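Local coordinates for protein vaginolysin (PDB 5IMY) that acts as a secreted pore-forming toxin of the cholesterol-dependent cytolysin family, probably binding cholesterol in host membranes and lysing the cells it attacks, at residues N49-D54 with V64-K69; T73-N78 with T362-S367; V212-T217 with M265-D270; D399-E404 with N436-R441. All blocks are in the same frame, centred on the assembly; numbering follows the deposited sequence.

Interactions 1 and 2 share strand 62-76 and belong to one sheet: the first pairs it with strand 51-57, the second with strand 363-389, their centres about 26 Å apart. Interaction 3 is the buried member, a strand pair in the large antiparallel sheet, where apolar and aromatic groups fill the face carrying Phe214. Interaction 2 is a surface contact built mainly from threonine, serine and amide residues, and it touches interaction 3 through Asn78 and Lys215. Interaction 4 lies in the C-terminal beta sandwich, where a single bridge is supplemented by charged and aromatic side chains. Like interaction 1, it is partly buried and reaches the second subunit.

Interaction 1. Residues N49-D54 with V64-K69; sequences NKFSSD and VVEHQK
The beta hairpin of strands 51-57 and 62-76 is joined here by five backbone hydrogen bonds, which link Ser52 with His67 and Asp54 with Val65 in both directions and add Lys69 N to Lys50 O. Of these, the bond from Ser52 N to His67 O (2.8 Å) is nearly straight, with 172° at the hydrogen. Phe51 with Gln68 and Ser53 with Glu66 form the non-hydrogen-bonded pairs, where CA hydrogens face opposing carbonyls, as from Ser53 CA to Val65 O at 3.3 Å. In cholesterol-dependent cytolysins a long sheet of this kind runs from the body of the molecule to the C-terminal beta sandwich. Strand 62-76 is an inner strand of it, because Glu66 and Gln68 also bond through their backbones to Lys373 and Glu371 of strand 363-389. Phe51 holds CG anti to its backbone N (chi1 -176°), and its ring runs alongside Gln68, with CD1 3.8 Å from Gln68 CB. Above one ring face, displaced toward the rim, stands His67 O. The Glu66 carboxylate, inclined 60° to the ring, brings OE2 to 3.9 Å from Phe51 CE1. Ser53 OG lies 3.5 Å from Glu66 CB. The other flank of strand 51-57 meets the second subunit, where Phe51 N is hydrogen-bonded to Ser55 OG of that chain and Asn49 ND2 to its Tyr377 OH.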
loop_
_atom_site.group_PDB
_atom_site.type_symbol
_atom_site.label_atom_id
_atom_site.label_comp_id
_atom_site.label_asym_id
_atom_site.label_seq_id
_atom_site.Cartn_x
_atom_site.Cartn_y
_atom_site.Cartn_z
ATOM N N ASN A 49 13.724 3.143 12.233
ATOM C CA ASN A 49 12.405 3.025 11.610
ATOM C C ASN A 49 12.371 2.168 10.340
ATOM O O ASN A 49 11.307 2.102 9.714
ATOM C CB ASN A 49 11.877 4.424 11.292
ATOM C CG ASN A 49 10.411 4.421 10.906
ATOM O OD1 ASN A 49 9.649 3.550 11.328
ATOM N ND2 ASN A 49 10.011 5.394 10.096
ATOM N N LYS A 50 13.477 1.530 9.948
ATOM C CA LYS A 50 13.575 0.630 8.794
ATOM C C LYS A 50 12.268 0.212 8.118
ATOM O O LYS A 50 11.278 -0.106 8.786
ATOM C CB LYS A 50 14.299 -0.646 9.225
ATOM C CG LYS A 50 15.685 -0.825 8.626
ATOM C CD LYS A 50 16.332 -2.111 9.123
ATOM C CE LYS A 50 16.697 -2.037 10.602
ATOM N NZ LYS A 50 16.734 -3.385 11.231
ATOM N N PHE A 51 12.281 0.163 6.783
ATOM C CA PHE A 51 11.187 -0.397 5.990
ATOM C C PHE A 51 11.793 -1.085 4.775
ATOM O O PHE A 51 12.523 -0.452 4.007
ATOM C CB PHE A 51 10.197 0.690 5.551
ATOM C CG PHE A 51 8.995 0.160 4.810
ATOM C CD1 PHE A 51 7.763 0.071 5.437
ATOM C CD2 PHE A 51 9.095 -0.247 3.488
ATOM C CE1 PHE A 51 6.657 -0.414 4.762
ATOM C CE2 PHE A 51 7.992 -0.734 2.809
ATOM C CZ PHE A 51 6.773 -0.816 3.448
ATOM N N SER A 52 11.488 -2.370 4.595
ATOM C CA SER A 52 12.065 -3.153 3.511
ATOM C C SER A 52 10.992 -4.009 2.853
ATOM O O SER A 52 9.959 -4.321 3.449
ATOM C CB SER A 52 13.204 -4.053 4.010
ATOM O OG SER A 52 14.304 -3.285 4.460
ATOM N N SER A 53 11.260 -4.389 1.604
ATOM C CA SER A 53 10.415 -5.320 0.872
ATOM C C SER A 53 11.282 -6.127 -0.082
ATOM O O SER A 53 12.313 -5.652 -0.562
ATOM C CB SER A 53 9.310 -4.603 0.086
ATOM O OG SER A 53 8.270 -4.174 0.945
ATOM N N ASP A 54 10.852 -7.359 -0.344
ATOM C CA ASP A 54 11.506 -8.219 -1.317
ATOM C C ASP A 54 10.476 -9.216 -1.826
ATOM O O ASP A 54 9.359 -9.303 -1.309
ATOM C CB ASP A 54 12.723 -8.931 -0.716
ATOM C CG ASP A 54 13.950 -8.851 -1.608
ATOM O OD1 ASP A 54 13.796 -8.604 -2.823
ATOM O OD2 ASP A 54 15.071 -9.037 -1.092
ATOM N N VAL A 64 5.427 -11.661 -1.771
ATOM C CA VAL A 64 6.055 -10.444 -1.268
ATOM C C VAL A 64 6.197 -10.575 0.241
ATOM O O VAL A 64 5.246 -10.972 0.926
ATOM C CB VAL A 64 5.240 -9.189 -1.630
ATOM C CG1 VAL A 64 5.738 -7.968 -0.845
ATOM C CG2 VAL A 64 5.313 -8.916 -3.123
ATOM N N VAL A 65 7.377 -10.243 0.754
ATOM C CA VAL A 65 7.613 -10.114 2.187
ATOM C C VAL A 65 7.993 -8.666 2.456
ATOM O O VAL A 65 8.816 -8.093 1.731
ATOM C CB VAL A 65 8.710 -11.075 2.682
ATOM C CG1 VAL A 65 8.344 -12.515 2.351
ATOM C CG2 VAL A 65 10.068 -10.720 2.082
ATOM N N GLU A 66 7.382 -8.071 3.477
ATOM C CA GLU A 66 7.636 -6.677 3.814
ATOM C C GLU A 66 7.962 -6.572 5.294
ATOM O O GLU A 66 7.203 -7.056 6.141
ATOM C CB GLU A 66 6.437 -5.789 3.444
ATOM C CG GLU A 66 5.648 -5.206 4.608
ATOM C CD GLU A 66 4.618 -4.196 4.146
ATOM O OE1 GLU A 66 4.265 -4.214 2.947
ATOM O OE2 GLU A 66 4.177 -3.371 4.978
ATOM N N HIS A 67 9.092 -5.942 5.593
ATOM C CA HIS A 67 9.565 -5.750 6.952
ATOM C C HIS A 67 9.432 -4.279 7.317
ATOM O O HIS A 67 9.730 -3.402 6.502
ATOM C CB HIS A 67 11.027 -6.192 7.087
ATOM C CG HIS A 67 11.349 -7.455 6.352
ATOM N ND1 HIS A 67 11.784 -8.596 6.991
ATOM C CD2 HIS A 67 11.306 -7.760 5.033
ATOM C CE1 HIS A 67 11.993 -9.549 6.099
ATOM N NE2 HIS A 67 11.708 -9.067 4.904
ATOM N N GLN A 68 8.970 -4.011 8.533
ATOM C CA GLN A 68 8.846 -2.641 9.005
ATOM C C GLN A 68 8.966 -2.633 10.519
ATOM O O GLN A 68 8.517 -3.564 11.191
ATOM C CB GLN A 68 7.516 -2.016 8.562
ATOM C CG GLN A 68 6.350 -2.287 9.494
ATOM C CD GLN A 68 5.019 -2.285 8.772
ATOM O OE1 GLN A 68 4.606 -1.275 8.200
ATOM N NE2 GLN A 68 4.343 -3.429 8.787
ATOM N N LYS A 69 9.580 -1.579 11.045
ATOM C CA LYS A 69 9.850 -1.482 12.472
ATOM C C LYS A 69 8.577 -1.085 13.209
ATOM O O LYS A 69 7.973 -0.050 12.906
ATOM C CB LYS A 69 10.967 -0.472 12.726
ATOM C CG LYS A 69 11.242 -0.192 14.196
ATOM C CD LYS A 69 10.431 0.985 14.718
ATOM C CE LYS A 69 11.086 1.598 15.942
ATOM N NZ LYS A 69 10.100 1.924 17.004
#

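Interaction 2. Residues T73-N78 with T362-S367; sequences TNTTSN and TLQSNS
The flat peptide groups of Asn74 and Ser365 meet edge-on, through reciprocal N-H and C=O groups. Asn74 N reaches Ser365 O at 2.6 Å, and Ser365 N returns to Asn74 O at 2.7 Å; both donors stand nearly along the C=O axis. The next reciprocal pair, Thr76 with Leu363, is less even: Leu363 N to Thr76 O is 2.8 Å and almost straight (177° at the hydrogen), whereas Thr76 N to Leu363 O stretches to 3.1 Å. With strand directions 165° apart, this is a regular antiparallel pairing of strands 62-76 and 363-389. On the face of Thr73, Thr75, Gln364 and Asn366, the contacts are made by small branches. Thr75 has CG2 anti to the backbone N, where the methyl comes to 3.6 Å from Thr362 CB. Thr73 lies side by side with Asn366, its OG1 3.6 Å from Asn366 CB, while that hydroxyl is hydrogen-bonded to Asn71 ND2. At the end of the strand, Thr76 OG1 accepts from Asn78 N at 3.1 Å, forming an ST turn. On the other face Ser365 touches Ala182 of helix 177-184, in the segment that, as in related cytolysins, probably refolds into the first transmembrane hairpin. Cohesion between the two segments therefore rests on four main-chain bonds, with the hydroxyl-bearing side chains adding van der Waals contacts of methyl and hydroxyl groups but no hydrogen bond across the pair.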
loop_
_atom_site.group_PDB
_atom_site.type_symbol
_atom_site.label_atom_id
_atom_site.label_comp_id
_atom_site.label_asym_id
_atom_site.label_seq_id
_atom_site.Cartn_x
_atom_site.Cartn_y
_atom_site.Cartn_z
ATOM N N THR A 73 3.650 -2.449 23.208
ATOM C CA THR A 73 3.543 -2.051 24.605
ATOM C C THR A 73 2.431 -2.869 25.241
ATOM O O THR A 73 1.327 -2.951 24.694
ATOM C CB THR A 73 3.246 -0.555 24.748
ATOM O OG1 THR A 73 4.184 0.199 23.972
ATOM C CG2 THR A 73 3.341 -0.125 26.211
ATOM N N ASN A 74 2.720 -3.478 26.386
ATOM C CA ASN A 74 1.761 -4.338 27.062
ATOM C C ASN A 74 1.691 -3.957 28.531
ATOM O O ASN A 74 2.726 -3.769 29.179
ATOM C CB ASN A 74 2.142 -5.813 26.916
ATOM C CG ASN A 74 1.010 -6.744 27.297
ATOM O OD1 ASN A 74 -0.165 -6.405 27.147
ATOM N ND2 ASN A 74 1.357 -7.925 27.798
ATOM N N THR A 75 0.470 -3.840 29.046
ATOM C CA THR A 75 0.229 -3.545 30.451
ATOM C C THR A 75 -0.718 -4.602 30.993
ATOM O O THR A 75 -1.832 -4.757 30.482
ATOM C CB THR A 75 -0.365 -2.144 30.632
ATOM O OG1 THR A 75 0.527 -1.170 30.076
ATOM C CG2 THR A 75 -0.590 -1.839 32.108
ATOM N N THR A 76 -0.277 -5.329 32.016
ATOM C CA THR A 76 -1.076 -6.395 32.596
ATOM C C THR A 76 -0.848 -6.448 34.098
ATOM O O THR A 76 0.200 -6.035 34.600
ATOM C CB THR A 76 -0.737 -7.757 31.967
ATOM O OG1 THR A 76 -1.577 -8.772 32.530
ATOM C CG2 THR A 76 0.725 -8.117 32.204
ATOM N N SER A 77 -1.853 -6.956 34.810
ATOM C CA SER A 77 -1.754 -7.219 36.241
ATOM C C SER A 77 -1.889 -8.702 36.550
ATOM O O SER A 77 -1.924 -9.080 37.728
ATOM C CB SER A 77 -2.824 -6.433 37.004
ATOM O OG SER A 77 -4.105 -7.005 36.807
ATOM N N ASN A 78 -1.964 -9.546 35.527
ATOM C CA ASN A 78 -2.217 -10.976 35.676
ATOM C C ASN A 78 -0.926 -11.711 35.324
ATOM O O ASN A 78 -0.699 -12.084 34.173
ATOM C CB ASN A 78 -3.382 -11.400 34.783
ATOM C CG ASN A 78 -3.877 -12.796 35.088
ATOM O OD1 ASN A 78 -3.536 -13.752 34.395
ATOM N ND2 ASN A 78 -4.689 -12.920 36.132
ATOM N N THR A 362 0.005 -2.833 37.980
ATOM C CA THR A 362 0.159 -3.279 36.604
ATOM C C THR A 362 1.620 -3.176 36.187
ATOM O O THR A 362 2.346 -2.280 36.628
ATOM C CB THR A 362 -0.707 -2.452 35.644
ATOM O OG1 THR A 362 -0.329 -1.072 35.721
ATOM C CG2 THR A 362 -2.182 -2.594 35.990
ATOM N N LEU A 363 2.041 -4.101 35.329
ATOM C CA LEU A 363 3.397 -4.129 34.794
ATOM C C LEU A 363 3.357 -3.710 33.332
ATOM O O LEU A 363 2.650 -4.325 32.525
ATOM C CB LEU A 363 4.018 -5.518 34.934
ATOM C CG LEU A 363 4.632 -5.830 36.302
ATOM C CD1 LEU A 363 3.552 -5.997 37.361
ATOM C CD2 LEU A 363 5.515 -7.066 36.226
ATOM N N GLN A 364 4.113 -2.670 32.998
ATOM C CA GLN A 364 4.215 -2.177 31.632
ATOM C C GLN A 364 5.485 -2.736 31.005
ATOM O O GLN A 364 6.580 -2.566 31.553
ATOM C CB GLN A 364 4.221 -0.649 31.600
ATOM C CG GLN A 364 4.586 -0.051 30.247
ATOM C CD GLN A 364 4.422 1.456 30.213
ATOM O OE1 GLN A 364 3.319 1.976 30.383
ATOM N NE2 GLN A 364 5.523 2.167 29.997
ATOM N N SER A 365 5.338 -3.405 29.865
ATOM C CA SER A 365 6.467 -3.930 29.112
ATOM C C SER A 365 6.347 -3.461 27.674
ATOM O O SER A 365 5.270 -3.556 27.075
ATOM C CB SER A 365 6.511 -5.458 29.170
ATOM O OG SER A 365 6.710 -5.905 30.500
ATOM N N ASN A 366 7.444 -2.947 27.124
ATOM C CA ASN A 366 7.458 -2.518 25.737
ATOM C C ASN A 366 8.809 -2.842 25.121
ATOM O O ASN A 366 9.830 -2.897 25.812
ATOM C CB ASN A 366 7.159 -1.017 25.597
ATOM C CG ASN A 366 8.346 -0.146 25.957
ATOM O OD1 ASN A 366 9.064 -0.418 26.919
ATOM N ND2 ASN A 366 8.558 0.910 25.180
ATOM N N SER A 367 8.800 -3.061 23.809
ATOM C CA SER A 367 10.011 -3.412 23.084
ATOM C C SER A 367 9.800 -3.129 21.607
ATOM O O SER A 367 8.725 -3.395 21.065
ATOM C CB SER A 367 10.375 -4.886 23.287
ATOM O OG SER A 367 11.414 -5.269 22.408
#

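Interaction 3. Residues V212-T217 with M265-D270; sequences VNFKQT and MYVKFD
Val212 O is approached by two groups of the strand opposite: Val267 N donates a hydrogen bond to it at 2.9 Å, and Tyr266 CA directs its hydrogen at the same oxygen from 3.5 Å. Three further backbone bonds, Val212 N to Val267 O and the reciprocal pair of Phe214 and Met265, complete an antiparallel match; the straightest is Phe214 N to Met265 O, with 164° at the hydrogen. The segment directions lie 147° apart. In family terms these are the second and third strands of the four-strand core sheet of the pore-forming domain, flanked by strands 166-173 and 305-311. On one face the Asn213 amide is stacked over the Tyr266 ring, their planes only 6° apart, with Asn213 CG 3.7 Å from Tyr266 CZ. Asn213 CB adds an off-centre CH-pi contact, 4.2 Å from the ring centroid. The opposite face is apolar. Val267 CG2 meets the edge of the Phe214 ring at CD2, 3.5 Å away, while Met265 CE touches the same CD2 at 3.9 Å. Val212 keeps CG2 anti to its carbonyl carbon, and that methyl lies 3.7 Å from Phe269 CE2. Leu329 of helix 326-335 touches both phenylalanines from beyond the sheet. The two faces thus differ in chemistry, a flat amide on an aromatic ring against close hydrocarbon contacts; between them the peptide groups of Val212, Phe214, Met265 and Val267 are paired across the strands, those of Asn213 and Tyr266 with Asp170 and Val309 on the outer strands.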
loop_
_atom_site.group_PDB
_atom_site.type_symbol
_atom_site.label_atom_id
_atom_site.label_comp_id
_atom_site.label_asym_id
_atom_site.label_seq_id
_atom_site.Cartn_x
_atom_site.Cartn_y
_atom_site.Cartn_z
ATOM N N VAL A 212 -0.140 -18.248 21.442
ATOM C CA VAL A 212 -1.342 -17.978 22.224
ATOM C C VAL A 212 -1.197 -18.635 23.589
ATOM O O VAL A 212 -0.902 -19.830 23.682
ATOM C CB VAL A 212 -2.610 -18.487 21.510
ATOM C CG1 VAL A 212 -3.855 -18.149 22.320
ATOM C CG2 VAL A 212 -2.703 -17.896 20.111
ATOM N N ASN A 213 -1.406 -17.851 24.642
ATOM C CA ASN A 213 -1.417 -18.348 26.013
ATOM C C ASN A 213 -2.866 -18.560 26.431
ATOM O O ASN A 213 -3.654 -17.610 26.439
ATOM C CB ASN A 213 -0.719 -17.359 26.950
ATOM C CG ASN A 213 -0.593 -17.882 28.369
ATOM O OD1 ASN A 213 -0.541 -19.090 28.599
ATOM N ND2 ASN A 213 -0.544 -16.967 29.331
ATOM N N PHE A 214 -3.219 -19.799 26.760
ATOM C CA PHE A 214 -4.561 -20.132 27.221
ATOM C C PHE A 214 -4.544 -20.328 28.729
ATOM O O PHE A 214 -3.728 -21.097 29.251
ATOM C CB PHE A 214 -5.086 -21.399 26.542
ATOM C CG PHE A 214 -5.481 -21.201 25.113
ATOM C CD1 PHE A 214 -6.715 -20.661 24.788
ATOM C CD2 PHE A 214 -4.625 -21.562 24.088
ATOM C CE1 PHE A 214 -7.082 -20.479 23.472
ATOM C CE2 PHE A 214 -4.987 -21.384 22.770
ATOM C CZ PHE A 214 -6.217 -20.841 22.459
ATOM N N LYS A 215 -5.442 -19.634 29.423
ATOM C CA LYS A 215 -5.597 -19.758 30.867
ATOM C C LYS A 215 -7.034 -20.149 31.172
ATOM O O LYS A 215 -7.966 -19.402 30.855
ATOM C CB LYS A 215 -5.234 -18.453 31.577
ATOM C CG LYS A 215 -3.758 -18.330 31.904
ATOM C CD LYS A 215 -3.404 -16.941 32.397
ATOM C CE LYS A 215 -1.938 -16.861 32.777
ATOM N NZ LYS A 215 -1.477 -15.458 32.959
ATOM N N GLN A 216 -7.207 -21.319 31.782
ATOM C CA GLN A 216 -8.510 -21.800 32.227
ATOM C C GLN A 216 -8.527 -21.740 33.750
ATOM O O GLN A 216 -7.826 -22.510 34.416
ATOM C CB GLN A 216 -8.768 -23.216 31.721
ATOM C CG GLN A 216 -8.477 -23.393 30.238
ATOM C CD GLN A 216 -9.006 -24.700 29.687
ATOM O OE1 GLN A 216 -8.291 -25.702 29.632
ATOM N NE2 GLN A 216 -10.268 -24.697 29.272
ATOM N N THR A 217 -9.315 -20.820 34.297
ATOM C CA THR A 217 -9.385 -20.602 35.736
ATOM C C THR A 217 -10.625 -21.291 36.288
ATOM O O THR A 217 -11.749 -20.962 35.894
ATOM C CB THR A 217 -9.417 -19.107 36.060
ATOM O OG1 THR A 217 -8.234 -18.479 35.551
ATOM C CG2 THR A 217 -9.494 -18.880 37.568
ATOM N N MET A 265 -1.656 -23.300 29.348
ATOM C CA MET A 265 -0.856 -23.890 28.286
ATOM C C MET A 265 -0.515 -22.834 27.245
ATOM O O MET A 265 -1.231 -21.843 27.080
ATOM C CB MET A 265 -1.582 -25.064 27.618
ATOM C CG MET A 265 -2.900 -24.698 26.959
ATOM S SD MET A 265 -3.569 -26.063 25.991
ATOM C CE MET A 265 -4.941 -25.244 25.195
ATOM N N TYR A 266 0.588 -23.070 26.540
ATOM C CA TYR A 266 1.018 -22.250 25.418
ATOM C C TYR A 266 0.843 -23.034 24.125
ATOM O O TYR A 266 1.180 -24.220 24.061
ATOM C CB TYR A 266 2.480 -21.826 25.577
ATOM C CG TYR A 266 2.674 -20.618 26.462
ATOM C CD1 TYR A 266 2.695 -19.340 25.924
ATOM C CD2 TYR A 266 2.839 -20.753 27.833
ATOM C CE1 TYR A 266 2.872 -18.230 26.723
ATOM C CE2 TYR A 266 3.018 -19.647 28.643
ATOM C CZ TYR A 266 3.034 -18.387 28.082
ATOM O OH TYR A 266 3.211 -17.277 28.878
ATOM N N VAL A 267 0.324 -22.370 23.096
ATOM C CA VAL A 267 0.013 -23.011 21.824
ATOM C C VAL A 267 0.675 -22.227 20.702
ATOM O O VAL A 267 0.578 -20.995 20.657
ATOM C CB VAL A 267 -1.506 -23.104 21.586
ATOM C CG1 VAL A 267 -1.792 -23.882 20.310
ATOM C CG2 VAL A 267 -2.192 -23.758 22.776
ATOM N N LYS A 268 1.337 -22.940 19.796
ATOM C CA LYS A 268 1.936 -22.355 18.603
ATOM C C LYS A 268 1.141 -22.806 17.386
ATOM O O LYS A 268 1.079 -24.005 17.092
ATOM C CB LYS A 268 3.402 -22.769 18.464
ATOM C CG LYS A 268 4.072 -22.273 17.181
ATOM C CD LYS A 268 5.486 -22.822 17.018
ATOM C CE LYS A 268 5.489 -24.316 16.715
ATOM N NZ LYS A 268 6.864 -24.866 16.577
ATOM N N PHE A 269 0.531 -21.851 16.690
ATOM C CA PHE A 269 -0.083 -22.092 15.392
ATOM C C PHE A 269 0.874 -21.618 14.311
ATOM O O PHE A 269 1.335 -20.473 14.350
ATOM C CB PHE A 269 -1.409 -21.344 15.243
ATOM C CG PHE A 269 -2.404 -21.630 16.326
ATOM C CD1 PHE A 269 -3.418 -22.550 16.124
ATOM C CD2 PHE A 269 -2.342 -20.962 17.537
ATOM C CE1 PHE A 269 -4.344 -22.809 17.115
ATOM C CE2 PHE A 269 -3.265 -21.216 18.531
ATOM C CZ PHE A 269 -4.267 -22.141 18.319
ATOM N N ASP A 270 1.173 -22.487 13.347
ATOM C CA ASP A 270 1.939 -22.062 12.188
ATOM C C ASP A 270 1.444 -22.789 10.948
ATOM O O ASP A 270 0.891 -23.889 11.027
ATOM C CB ASP A 270 3.454 -22.285 12.373
ATOM C CG ASP A 270 3.826 -23.747 12.547
ATOM O OD1 ASP A 270 3.014 -24.627 12.201
ATOM O OD2 ASP A 270 4.950 -24.017 13.024
#

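Interaction 4. Residues D399-E404 with N436-R441; sequences DEYGTE and NVRNLR
Two backbone hydrogen bonds, Asp399 N to Arg438 O at 2.8 Å and Arg438 N to Asp399 O at 2.9 Å, define a single antiparallel bridge between these segments. They lie in the C-terminal beta sandwich characteristic of cholesterol-dependent cytolysins, just before the chain turns a corner at Asn439. Positive backbone angles at Asn439 (phi 53°, psi 55°) mark that corner, beyond which Arg441 pairs through its backbone with Tyr397. The turn brings the Asn439 amide back toward Asp399: ND2 donates at 3.1 Å to the anti lone pair of Asp399 OD2. Tyr401, two residues along, meets Arg438. The arginine runs extended from CG to NE, crossing the tyrosine side chain at about a right angle, and its CD makes a CH-pi contact over the ring face, 3.7 Å from the centroid. Ring and guanidinium planes are 24° apart, and the CD methylene lies over the face, offset toward the rim. Farther out, Arg438 NH2 forms a salt bridge with Asp406 of the second subunit, while Glu400 is bridged to Arg414 on the neighbouring strand. On the same side of the ring as CD, Arg438 NE stands above Tyr401 CD2, 3.3 Å away.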
loop_
_atom_site.group_PDB
_atom_site.type_symbol
_atom_site.label_atom_id
_atom_site.label_comp_id
_atom_site.label_asym_id
_atom_site.label_seq_id
_atom_site.Cartn_x
_atom_site.Cartn_y
_atom_site.Cartn_z
ATOM N N ASP A 399 -8.986 -4.847 -14.350
ATOM C CA ASP A 399 -8.514 -3.720 -13.559
ATOM C C ASP A 399 -7.264 -4.107 -12.780
ATOM O O ASP A 399 -7.149 -5.237 -12.292
ATOM C CB ASP A 399 -9.601 -3.244 -12.590
ATOM C CG ASP A 399 -10.793 -2.642 -13.306
ATOM O OD1 ASP A 399 -10.588 -1.925 -14.308
ATOM O OD2 ASP A 399 -11.938 -2.889 -12.870
ATOM N N GLU A 400 -6.334 -3.164 -12.670
ATOM C CA GLU A 400 -5.106 -3.338 -11.897
ATOM C C GLU A 400 -5.112 -2.305 -10.775
ATOM O O GLU A 400 -4.874 -1.116 -11.012
ATOM C CB GLU A 400 -3.873 -3.193 -12.789
ATOM C CG GLU A 400 -3.412 -4.505 -13.407
ATOM C CD GLU A 400 -2.518 -4.307 -14.615
ATOM O OE1 GLU A 400 -1.952 -3.203 -14.768
ATOM O OE2 GLU A 400 -2.383 -5.257 -15.415
ATOM N N TYR A 401 -5.394 -2.758 -9.557
ATOM C CA TYR A 401 -5.360 -1.876 -8.404
ATOM C C TYR A 401 -3.929 -1.704 -7.910
ATOM O O TYR A 401 -3.050 -2.538 -8.148
ATOM C CB TYR A 401 -6.231 -2.418 -7.269
ATOM C CG TYR A 401 -7.722 -2.338 -7.514
ATOM C CD1 TYR A 401 -8.231 -1.897 -8.729
ATOM C CD2 TYR A 401 -8.624 -2.693 -6.519
ATOM C CE1 TYR A 401 -9.592 -1.823 -8.948
ATOM C CE2 TYR A 401 -9.987 -2.622 -6.729
ATOM C CZ TYR A 401 -10.467 -2.186 -7.945
ATOM O OH TYR A 401 -11.823 -2.112 -8.160
ATOM N N GLY A 402 -3.704 -0.601 -7.210
ATOM C CA GLY A 402 -2.395 -0.320 -6.661
ATOM C C GLY A 402 -2.461 0.834 -5.690
ATOM O O GLY A 402 -3.379 1.661 -5.734
ATOM N N THR A 403 -1.476 0.869 -4.802
ATOM C CA THR A 403 -1.291 1.968 -3.870
ATOM C C THR A 403 0.067 2.598 -4.122
ATOM O O THR A 403 1.061 1.892 -4.324
ATOM C CB THR A 403 -1.375 1.498 -2.415
ATOM O OG1 THR A 403 -0.587 0.312 -2.246
ATOM C CG2 THR A 403 -2.817 1.218 -2.022
ATOM N N GLU A 404 0.109 3.924 -4.127
ATOM C CA GLU A 404 1.387 4.592 -4.274
ATOM C C GLU A 404 2.262 4.309 -3.059
ATOM O O GLU A 404 1.801 3.835 -2.016
ATOM C CB GLU A 404 1.202 6.098 -4.464
ATOM C CG GLU A 404 1.014 6.518 -5.918
ATOM C CD GLU A 404 2.185 6.117 -6.799
ATOM O OE1 GLU A 404 3.338 6.158 -6.318
ATOM O OE2 GLU A 404 1.951 5.749 -7.970
ATOM N N ASN A 436 -3.278 -10.715 -9.244
ATOM C CA ASN A 436 -3.854 -9.552 -8.580
ATOM C C ASN A 436 -4.837 -8.778 -9.450
ATOM O O ASN A 436 -5.460 -7.835 -8.952
ATOM C CB ASN A 436 -2.740 -8.606 -8.110
ATOM C CG ASN A 436 -1.769 -8.243 -9.218
ATOM O OD1 ASN A 436 -2.114 -8.280 -10.401
ATOM N ND2 ASN A 436 -0.546 -7.891 -8.840
ATOM N N VAL A 437 -4.998 -9.142 -10.725
ATOM C CA VAL A 437 -5.956 -8.436 -11.563
ATOM C C VAL A 437 -7.361 -8.670 -11.016
ATOM O O VAL A 437 -7.658 -9.713 -10.422
ATOM C CB VAL A 437 -5.864 -8.869 -13.038
ATOM C CG1 VAL A 437 -4.427 -8.801 -13.540
ATOM C CG2 VAL A 437 -6.427 -10.258 -13.233
ATOM N N ARG A 438 -8.236 -7.690 -11.227
ATOM C CA ARG A 438 -9.593 -7.737 -10.706
ATOM C C ARG A 438 -10.584 -7.429 -11.820
ATOM O O ARG A 438 -10.236 -6.850 -12.851
ATOM C CB ARG A 438 -9.787 -6.740 -9.554
ATOM C CG ARG A 438 -8.858 -6.955 -8.364
ATOM C CD ARG A 438 -9.144 -5.938 -7.271
ATOM N NE ARG A 438 -8.153 -5.963 -6.195
ATOM C CZ ARG A 438 -8.303 -6.590 -5.028
ATOM N NH1 ARG A 438 -9.414 -7.263 -4.755
ATOM N NH2 ARG A 438 -7.333 -6.541 -4.124
ATOM N N ASN A 439 -11.831 -7.838 -11.595
ATOM C CA ASN A 439 -12.946 -7.485 -12.470
ATOM C C ASN A 439 -12.649 -7.848 -13.925
ATOM O O ASN A 439 -12.722 -7.013 -14.831
ATOM C CB ASN A 439 -13.278 -5.999 -12.327
ATOM C CG ASN A 439 -13.453 -5.585 -10.881
ATOM O OD1 ASN A 439 -14.269 -6.155 -10.155
ATOM N ND2 ASN A 439 -12.673 -4.601 -10.446
ATOM N N LEU A 440 -12.312 -9.115 -14.145
ATOM C CA LEU A 440 -12.073 -9.605 -15.495
ATOM C C LEU A 440 -13.360 -9.560 -16.313
ATOM O O LEU A 440 -14.439 -9.899 -15.822
ATOM C CB LEU A 440 -11.523 -11.033 -15.445
ATOM C CG LEU A 440 -11.011 -11.638 -16.755
ATOM C CD1 LEU A 440 -9.705 -10.988 -17.193
ATOM C CD2 LEU A 440 -10.832 -13.140 -16.605
ATOM N N ARG A 441 -13.238 -9.134 -17.570
ATOM C CA ARG A 441 -14.371 -8.987 -18.475
ATOM C C ARG A 441 -14.084 -9.741 -19.765
ATOM O O ARG A 441 -12.936 -9.789 -20.215
ATOM C CB ARG A 441 -14.635 -7.510 -18.782
ATOM C CG ARG A 441 -16.024 -7.035 -18.410
ATOM C CD ARG A 441 -16.122 -5.519 -18.477
ATOM N NE ARG A 441 -16.872 -4.982 -17.344
ATOM C CZ ARG A 441 -18.191 -4.825 -17.317
ATOM N NH1 ARG A 441 -18.932 -5.158 -18.366
ATOM N NH2 ARG A 441 -18.774 -4.328 -16.234
#